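Glutathione S-transferase (Burkholderia glumae, PDB 4ISD) binds glutathione and, as a member of the glutathione S-transferase family, probably conjugates its thiol to electrophilic substrates. Local coordinates at residues F25-E30 with A76-L81; E145-A150 with T171-M176. All blocks are in the same frame, centred on the assembly; numbering follows the deposited sequence.

Contact 1 of 2, residues F25-E30 with A76-L81; sequences FVVLKE and AIAEYL
Val-27 of helix 19-31 reaches Leu-81 and Ala-78 of helix 74-84 with both of its methyls. CG1 lies 3.8 Å from Leu-81 CD1, while CG2 rests 4.0 Å from Ala-78 CB. This split follows from the valine torsion: CG1 stands anti to the backbone N (chi1 177°), which leaves CG2 beside that N, facing Ala-78, about one turn before Leu-81 on the partner helix. Leu-81 CD1 is shared, since Leu-28 CD2 packs against the same methyl at 3.7 Å. Leu-28 leaves its helix to one side of the partner, and its branched end then swings inward to the leucine. The contact is purely apolar and fully buried. Both helices belong to the thioredoxin-like N-terminal domain of the glutathione transferase fold; the axes of segments 25-30 and 76-81 are 18° apart in direction and 9.8 Å apart at closest approach. The short side chain of Ala-78 is consistent with the backbones coming nearest there, with Val-27 CA 6.3 Å from Ala-78 CA. Further out, Leu-28 also packs on Ile-8 and Leu-10 of strand 8-13, seating helix 19-31 on the sheet. Glu-30, near the end of that helix, forms a salt bridge with Arg-201 and a hydrogen bond with Ser-203; Glu-79 forms a salt bridge with Arg-105 of the same chain. Tyr-80 packs on Ala-102 of the second subunit.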
loop_
_atom_site.group_PDB
_atom_site.type_symbol
_atom_site.label_atom_id
_atom_site.label_comp_id
_atom_site.label_asym_id
_atom_site.label_seq_id
_atom_site.Cartn_x
_atom_site.Cartn_y
_atom_site.Cartn_z
ATOM N N PHE A 25 -7.179 -12.574 6.475
ATOM C CA PHE A 25 -8.079 -13.622 6.904
ATOM C C PHE A 25 -9.488 -13.297 6.410
ATOM O O PHE A 25 -10.224 -14.191 5.977
ATOM C CB PHE A 25 -8.049 -13.746 8.436
ATOM C CG PHE A 25 -8.989 -14.791 8.992
ATOM C CD1 PHE A 25 -10.362 -14.558 9.052
ATOM C CD2 PHE A 25 -8.496 -15.993 9.482
ATOM C CE1 PHE A 25 -11.241 -15.520 9.574
ATOM C CE2 PHE A 25 -9.353 -16.955 10.007
ATOM C CZ PHE A 25 -10.740 -16.719 10.056
ATOM N N VAL A 26 -9.876 -12.025 6.474
ATOM C CA VAL A 26 -11.248 -11.670 6.100
ATOM C C VAL A 26 -11.465 -11.851 4.605
ATOM O O VAL A 26 -12.539 -12.279 4.177
ATOM C CB VAL A 26 -11.660 -10.251 6.579
ATOM C CG1 VAL A 26 -12.881 -9.752 5.819
ATOM C CG2 VAL A 26 -11.917 -10.254 8.093
ATOM N N VAL A 27 -10.431 -11.572 3.811
ATOM C CA VAL A 27 -10.542 -11.742 2.362
ATOM C C VAL A 27 -10.821 -13.199 2.001
ATOM O O VAL A 27 -11.753 -13.496 1.239
ATOM C CB VAL A 27 -9.293 -11.226 1.632
ATOM C CG1 VAL A 27 -9.393 -11.489 0.142
ATOM C CG2 VAL A 27 -9.130 -9.750 1.882
ATOM N N LEU A 28 -10.022 -14.100 2.564
ATOM C CA LEU A 28 -10.166 -15.531 2.308
ATOM C C LEU A 28 -11.558 -15.993 2.694
ATOM O O LEU A 28 -12.232 -16.694 1.932
ATOM C CB LEU A 28 -9.119 -16.326 3.098
ATOM C CG LEU A 28 -7.659 -16.180 2.649
ATOM C CD1 LEU A 28 -6.692 -16.480 3.789
ATOM C CD2 LEU A 28 -7.373 -17.100 1.458
ATOM N N LYS A 29 -11.999 -15.576 3.875
ATOM C CA LYS A 29 -13.282 -16.017 4.373
ATOM C C LYS A 29 -14.442 -15.492 3.540
ATOM O O LYS A 29 -15.371 -16.233 3.254
ATOM C CB LYS A 29 -13.431 -15.673 5.847
ATOM C CG LYS A 29 -12.938 -16.780 6.755
ATOM C CD LYS A 29 -13.950 -17.912 6.784
ATOM C CE LYS A 29 -13.506 -19.038 7.702
ATOM N NZ LYS A 29 -12.189 -19.592 7.293
ATOM N N GLU A 30 -14.384 -14.233 3.121
ATOM C CA GLU A 30 -15.450 -13.671 2.285
ATOM C C GLU A 30 -15.658 -14.480 1.006
ATOM O O GLU A 30 -16.794 -14.651 0.553
ATOM C CB GLU A 30 -15.129 -12.230 1.898
ATOM C CG GLU A 30 -15.131 -11.273 3.059
ATOM C CD GLU A 30 -16.511 -11.033 3.624
ATOM O OE1 GLU A 30 -17.506 -11.197 2.875
ATOM O OE2 GLU A 30 -16.593 -10.672 4.816
ATOM N N ALA A 76 -1.629 -6.307 -0.821
ATOM C CA ALA A 76 -1.174 -7.054 -1.993
ATOM C C ALA A 76 -1.819 -8.441 -2.049
ATOM O O ALA A 76 -2.139 -8.968 -3.134
ATOM C CB ALA A 76 0.348 -7.173 -1.991
ATOM N N ILE A 77 -1.998 -9.031 -0.869
ATOM C CA ILE A 77 -2.740 -10.274 -0.747
ATOM C C ILE A 77 -4.190 -10.118 -1.234
ATOM O O ILE A 77 -4.677 -10.946 -2.016
ATOM C CB ILE A 77 -2.721 -10.800 0.703
ATOM C CG1 ILE A 77 -1.285 -11.155 1.107
ATOM C CG2 ILE A 77 -3.662 -12.003 0.851
ATOM C CD1 ILE A 77 -1.124 -11.593 2.561
ATOM N N ALA A 78 -4.874 -9.065 -0.780
ATOM C CA ALA A 78 -6.252 -8.816 -1.210
ATOM C C ALA A 78 -6.366 -8.663 -2.729
ATOM O O ALA A 78 -7.284 -9.218 -3.345
ATOM C CB ALA A 78 -6.822 -7.597 -0.513
ATOM N N GLU A 79 -5.428 -7.927 -3.325
ATOM C CA GLU A 79 -5.418 -7.668 -4.768
ATOM C C GLU A 79 -5.203 -8.954 -5.543
ATOM O O GLU A 79 -5.757 -9.158 -6.633
ATOM C CB GLU A 79 -4.278 -6.707 -5.111
ATOM C CG GLU A 79 -4.389 -5.346 -4.462
ATOM C CD GLU A 79 -5.257 -4.404 -5.259
ATOM O OE1 GLU A 79 -5.678 -4.773 -6.385
ATOM O OE2 GLU A 79 -5.517 -3.294 -4.755
ATOM N N TYR A 80 -4.374 -9.818 -4.971
ATOM C CA TYR A 80 -3.970 -11.049 -5.628
ATOM C C TYR A 80 -5.053 -12.119 -5.542
ATOM O O TYR A 80 -5.324 -12.817 -6.530
ATOM C CB TYR A 80 -2.664 -11.554 -5.011
ATOM C CG TYR A 80 -2.289 -12.953 -5.424
ATOM C CD1 TYR A 80 -1.730 -13.201 -6.674
ATOM C CD2 TYR A 80 -2.490 -14.032 -4.560
ATOM C CE1 TYR A 80 -1.382 -14.488 -7.055
ATOM C CE2 TYR A 80 -2.138 -15.314 -4.929
ATOM C CZ TYR A 80 -1.593 -15.536 -6.177
ATOM O OH TYR A 80 -1.255 -16.813 -6.551
ATOM N N LEU A 81 -5.663 -12.263 -4.366
ATOM C CA LEU A 81 -6.763 -13.218 -4.223
ATOM C C LEU A 81 -7.950 -12.793 -5.090
ATOM O O LEU A 81 -8.644 -13.628 -5.652
ATOM C CB LEU A 81 -7.167 -13.402 -2.761
ATOM C CG LEU A 81 -6.145 -14.102 -1.857
ATOM C CD1 LEU A 81 -6.597 -14.047 -0.393
ATOM C CD2 LEU A 81 -5.926 -15.541 -2.293
#

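Contact 2 of 2, residues E145-A150 with T171-M176; sequences EKLLSA and TDFALM
Leu-147 and Phe-173 reach past one another from facing helices, 139-154 and 168-177, in the all-helical C-terminal domain of the glutathione transferase fold. The segments cross at -131°, with axes 11.8 Å apart at closest approach, a wide spacing that is bridged by side chains. The close part lies round Leu-147, which meets the Phe-173 ring and the backbone of Met-176. Its CG is anti to the backbone N (chi1 -174°), and from there the two methyls divide the work, CD1 coming obliquely to Phe-173 CE1 at 4.1 Å. The ring of Phe-173 extends toward helix 139-154 and presents its edge to the backbone carbon of Ala-150, with CZ 4.2 Å from Ala-150 C. Outside the pair, Phe-173 packs on Leu-107 and Ala-150 on Trp-110, both of helix 98-113, while Leu-57 of the second subunit also touches Ala-150. The looser part is the side chain of Met-176, a partly exposed residue. Its CB points at the other helix, but the thioether end then turns away, leaving CG as its nearest side-chain atom, 4.2 Å from Leu-147 CD1. Ser-149 and the poorly ordered Glu-145 of helix 139-154 are exposed to solvent. Asp-172 instead joins helix 168-177 to its other neighbours, Arg-112 and Ser-23. The leucine's closest approach is Leu-147 CD2 to Met-176 O, 3.8 Å.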
loop_
_atom_site.group_PDB
_atom_site.type_symbol
_atom_site.label_atom_id
_atom_site.label_comp_id
_atom_site.label_asym_id
_atom_site.label_seq_id
_atom_site.Cartn_x
_atom_site.Cartn_y
_atom_site.Cartn_z
ATOM N N GLU A 145 -7.325 14.144 14.131
ATOM C CA GLU A 145 -8.195 15.055 13.406
ATOM C C GLU A 145 -8.462 14.534 12.000
ATOM O O GLU A 145 -9.608 14.500 11.529
ATOM C CB GLU A 145 -7.552 16.433 13.366
ATOM C CG GLU A 145 -8.271 17.460 12.536
ATOM C CD GLU A 145 -7.693 18.849 12.755
ATOM O OE1 GLU A 145 -6.566 18.949 13.294
ATOM O OE2 GLU A 145 -8.367 19.841 12.404
ATOM N N LYS A 146 -7.395 14.104 11.337
ATOM C CA LYS A 146 -7.504 13.601 9.978
ATOM C C LYS A 146 -8.373 12.353 9.961
ATOM O O LYS A 146 -9.199 12.176 9.062
ATOM C CB LYS A 146 -6.120 13.316 9.401
ATOM N N LEU A 147 -8.209 11.500 10.969
ATOM C CA LEU A 147 -9.009 10.278 11.062
ATOM C C LEU A 147 -10.497 10.595 11.223
ATOM O O LEU A 147 -11.338 10.065 10.505
ATOM C CB LEU A 147 -8.546 9.396 12.223
ATOM C CG LEU A 147 -9.285 8.059 12.229
ATOM C CD1 LEU A 147 -9.133 7.409 10.863
ATOM C CD2 LEU A 147 -8.807 7.126 13.345
ATOM N N LEU A 148 -10.821 11.483 12.155
ATOM C CA LEU A 148 -12.222 11.791 12.416
ATOM C C LEU A 148 -12.876 12.460 11.218
ATOM O O LEU A 148 -14.024 12.180 10.893
ATOM C CB LEU A 148 -12.361 12.663 13.654
ATOM C CG LEU A 148 -13.794 12.903 14.100
ATOM C CD1 LEU A 148 -14.430 11.592 14.494
ATOM C CD2 LEU A 148 -13.802 13.873 15.253
ATOM N N SER A 149 -12.132 13.334 10.552
ATOM C CA SER A 149 -12.650 14.043 9.390
ATOM C C SER A 149 -12.917 13.094 8.232
ATOM O O SER A 149 -13.911 13.246 7.524
ATOM C CB SER A 149 -11.682 15.135 8.949
ATOM O OG SER A 149 -12.195 15.820 7.818
ATOM N N ALA A 150 -12.033 12.116 8.042
ATOM C CA ALA A 150 -12.252 11.106 7.012
ATOM C C ALA A 150 -13.510 10.302 7.332
ATOM O O ALA A 150 -14.341 10.056 6.457
ATOM C CB ALA A 150 -11.052 10.185 6.897
ATOM N N THR A 171 -13.322 -3.190 6.411
ATOM C CA THR A 171 -12.748 -3.883 7.566
ATOM C C THR A 171 -11.538 -3.101 8.063
ATOM O O THR A 171 -11.384 -2.862 9.264
ATOM C CB THR A 171 -12.254 -5.290 7.207
ATOM O OG1 THR A 171 -13.264 -5.980 6.464
ATOM C CG2 THR A 171 -11.926 -6.077 8.468
ATOM N N ASP A 172 -10.684 -2.703 7.122
ATOM C CA ASP A 172 -9.463 -1.984 7.450
ATOM C C ASP A 172 -9.776 -0.670 8.130
ATOM O O ASP A 172 -9.145 -0.311 9.131
ATOM C CB ASP A 172 -8.653 -1.726 6.182
ATOM C CG ASP A 172 -7.973 -2.969 5.676
ATOM O OD1 ASP A 172 -7.955 -3.975 6.436
ATOM O OD2 ASP A 172 -7.453 -2.930 4.535
ATOM N N PHE A 173 -10.757 0.042 7.572
ATOM C CA PHE A 173 -11.188 1.325 8.110
ATOM C C PHE A 173 -11.744 1.148 9.523
ATOM O O PHE A 173 -11.379 1.891 10.445
ATOM C CB PHE A 173 -12.259 1.949 7.216
ATOM C CG PHE A 173 -12.411 3.424 7.400
ATOM C CD1 PHE A 173 -11.355 4.186 7.877
ATOM C CD2 PHE A 173 -13.604 4.055 7.089
ATOM C CE1 PHE A 173 -11.476 5.546 8.039
ATOM C CE2 PHE A 173 -13.741 5.417 7.260
ATOM C CZ PHE A 173 -12.673 6.167 7.736
ATOM N N ALA A 174 -12.616 0.151 9.682
ATOM C CA ALA A 174 -13.287 -0.086 10.951
ATOM C C ALA A 174 -12.278 -0.399 12.039
ATOM O O ALA A 174 -12.364 0.155 13.146
ATOM C CB ALA A 174 -14.297 -1.197 10.825
ATOM N N LEU A 175 -11.314 -1.265 11.728
ATOM C CA LEU A 175 -10.214 -1.524 12.666
ATOM C C LEU A 175 -9.501 -0.240 13.059
ATOM O O LEU A 175 -9.313 0.022 14.248
ATOM C CB LEU A 175 -9.211 -2.534 12.107
ATOM C CG LEU A 175 -9.906 -3.848 11.749
ATOM C CD1 LEU A 175 -8.922 -4.955 11.376
ATOM C CD2 LEU A 175 -10.808 -4.268 12.891
ATOM N N MET A 176 -9.133 0.571 12.065
ATOM C CA MET A 176 -8.387 1.810 12.329
ATOM C C MET A 176 -9.215 2.781 13.147
ATOM O O MET A 176 -8.691 3.410 14.067
ATOM C CB MET A 176 -7.931 2.469 11.024
ATOM C CG MET A 176 -7.094 3.747 11.190
ATOM S SD MET A 176 -5.426 3.571 11.910
ATOM C CE MET A 176 -4.920 1.968 11.300
#

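Both segments of contact 1 precede those of contact 2 in the chain, and the contact centres lie 20 Å apart on opposite sides of the chain's centre. Contact 1 pairs two helices of the thioredoxin-like domain against its mixed sheet; contact 2 joins two helices of the helical domain. They share no helix, yet they meet directly where helix 19-31 packs on helix 168-177, with Val-26 CG1 3.8 Å from Thr-171 OG1. That junction belongs to the interface between the two domains. A bound glutathione lies about 9 Å from the Ala-78 side chain, and a bound glutathione about 10 Å from that of Met-176; Asp-172 of segment 171-176 is salt-bridged to Arg-112, a residue of the glutathione pocket.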